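PDB 2EPI: UPF0045 protein MJ1052 from Methanocaldococcus jannaschii, which is of unassigned function but may bind thiamine or a related small molecule. Local coordinates for the interface of chains A and B. Residues are numbered along the deposited sequence; one frame, centred on the assembly and turned at random. Chains: chain A/B, UPF0045 protein MJ1052.

The interface of chains A and B. Residues chain A 5, 53, 80, 82; chain B 64-65, 68, 72.
A:Glu82, near the end of strand 73-83, and A:Arg5, in extended backbone just before strand 6-16, face B:His64, B:Ser65 and B:Leu68 on the last turns of helix 53-68 of the other chain. Side chains carry the polar contact, which belongs to a two-fold symmetric interface between copies of one protein and so recurs with the chains exchanged; the deposited assembly is a tetramer, though the structure alone does not prove that this is the state in solution.

A:Arg5 reaches across fully stretched, CG anti to the backbone N (chi1 176°) and the rest of the chain extended, which carries its guanidinium out to the helix. There the end of the group closes like a fork on one oxygen: A:Arg5 NH1 and NH2 both donate hydrogen bonds to B:Ser65 OG, at 3.0 and 2.9 Å, the hydroxyl lying almost exactly in the guanidinium plane. Along its side the same group holds the carboxylate of A:Glu82. A:Arg5 NE donates a nearly straight hydrogen bond (169° at H) to the syn lone pair of A:Glu82 OE2 at 2.9 Å, while NH2 meets OE1 from the syn side in a more tilted salt bridge. Over one face of the guanidinium sits A:Leu53 CD2, a methyl from its own chain that probably helps keep the plane in place.

B:His64 comes to the carboxylate from the opposite chain. B:His64 NE2 donates a hydrogen bond to the anti lone pair of A:Glu82 OE1 at 2.8 Å, with ring and carboxylate only 14° from coplanar. OE1 thus accepts from both chains, A:Arg5 NH2 on the syn side and B:His64 NE2 on the anti lone pair. A:Ile80 adds apolar packing beside the ring, and the B:Leu68 side chain crosses the A:Glu82 chain at about a right angle. Next to the hydrogen bond, A:Glu82 CB lies in the plane of the imidazole at its edge, 3.6 Å from B:His64 NE2.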
loop_
_atom_site.group_PDB
_atom_site.type_symbol
_atom_site.label_atom_id
_atom_site.label_comp_id
_atom_site.label_asym_id
_atom_site.label_seq_id
_atom_site.Cartn_x
_atom_site.Cartn_y
_atom_site.Cartn_z
ATOM N N ARG A 5 -7.508 -22.494 -1.094
ATOM C CA ARG A 5 -6.137 -22.026 -1.023
ATOM C C ARG A 5 -6.290 -20.798 -0.136
ATOM O O ARG A 5 -6.413 -19.676 -0.625
ATOM C CB ARG A 5 -5.627 -21.622 -2.405
ATOM C CG ARG A 5 -4.226 -21.042 -2.379
ATOM C CD ARG A 5 -3.731 -20.689 -3.766
ATOM N NE ARG A 5 -2.479 -19.945 -3.696
ATOM C CZ ARG A 5 -1.798 -19.515 -4.752
ATOM N NH1 ARG A 5 -2.243 -19.756 -5.981
ATOM N NH2 ARG A 5 -0.673 -18.838 -4.575
ATOM N N LEU A 53 -8.042 -17.739 -2.152
ATOM C CA LEU A 53 -7.442 -16.671 -2.952
ATOM C C LEU A 53 -8.302 -16.233 -4.130
ATOM O O LEU A 53 -8.457 -15.040 -4.375
ATOM C CB LEU A 53 -6.055 -17.090 -3.451
ATOM C CG LEU A 53 -5.302 -16.084 -4.331
ATOM C CD1 LEU A 53 -5.215 -14.729 -3.641
ATOM C CD2 LEU A 53 -3.907 -16.617 -4.620
ATOM N N ILE A 80 -2.149 -9.372 -0.257
ATOM C CA ILE A 80 -2.279 -10.786 0.071
ATOM C C ILE A 80 -1.085 -11.248 0.883
ATOM O O ILE A 80 0.053 -10.912 0.567
ATOM C CB ILE A 80 -2.335 -11.663 -1.204
ATOM C CG1 ILE A 80 -3.522 -11.252 -2.076
ATOM C CG2 ILE A 80 -2.432 -13.133 -0.817
ATOM C CD1 ILE A 80 -4.851 -11.319 -1.382
ATOM N N GLU A 82 0.337 -14.812 2.129
ATOM C CA GLU A 82 0.187 -16.261 2.059
ATOM C C GLU A 82 1.465 -16.997 2.432
ATOM O O GLU A 82 2.555 -16.625 2.004
ATOM C CB GLU A 82 -0.250 -16.678 0.647
ATOM C CG GLU A 82 -0.202 -18.188 0.397
ATOM C CD GLU A 82 -0.816 -18.588 -0.930
ATOM O OE1 GLU A 82 -0.730 -17.791 -1.888
ATOM O OE2 GLU A 82 -1.373 -19.706 -1.022
ATOM N N HIS B 64 2.488 -13.855 -7.923
ATOM C CA HIS B 64 2.511 -14.135 -6.493
ATOM C C HIS B 64 2.811 -15.618 -6.265
ATOM O O HIS B 64 3.635 -15.981 -5.423
ATOM C CB HIS B 64 1.149 -13.778 -5.888
ATOM C CG HIS B 64 0.939 -14.296 -4.499
ATOM N ND1 HIS B 64 1.493 -13.698 -3.388
ATOM C CD2 HIS B 64 0.238 -15.360 -4.044
ATOM C CE1 HIS B 64 1.141 -14.372 -2.308
ATOM N NE2 HIS B 64 0.380 -15.385 -2.679
ATOM N N SER B 65 2.140 -16.465 -7.037
ATOM C CA SER B 65 2.306 -17.910 -6.923
ATOM C C SER B 65 3.689 -18.408 -7.326
ATOM O O SER B 65 4.263 -19.268 -6.657
ATOM C CB SER B 65 1.248 -18.618 -7.767
ATOM O OG SER B 65 -0.054 -18.294 -7.324
ATOM N N LEU B 68 6.001 -17.689 -4.591
ATOM C CA LEU B 68 5.672 -18.517 -3.440
ATOM C C LEU B 68 6.148 -19.952 -3.640
ATOM O O LEU B 68 6.399 -20.674 -2.679
ATOM C CB LEU B 68 4.161 -18.507 -3.191
ATOM C CG LEU B 68 3.659 -19.386 -2.040
ATOM C CD1 LEU B 68 4.370 -19.016 -0.751
ATOM C CD2 LEU B 68 2.160 -19.221 -1.892
ATOM N N ASP B 72 8.623 -19.787 1.570
ATOM C CA ASP B 72 7.564 -20.175 2.497
ATOM C C ASP B 72 6.448 -19.151 2.656
ATOM O O ASP B 72 5.315 -19.511 2.965
ATOM C CB ASP B 72 8.146 -20.465 3.884
ATOM C CG ASP B 72 9.001 -21.716 3.913
ATOM O OD1 ASP B 72 8.565 -22.742 3.354
ATOM O OD2 ASP B 72 10.098 -21.672 4.507
#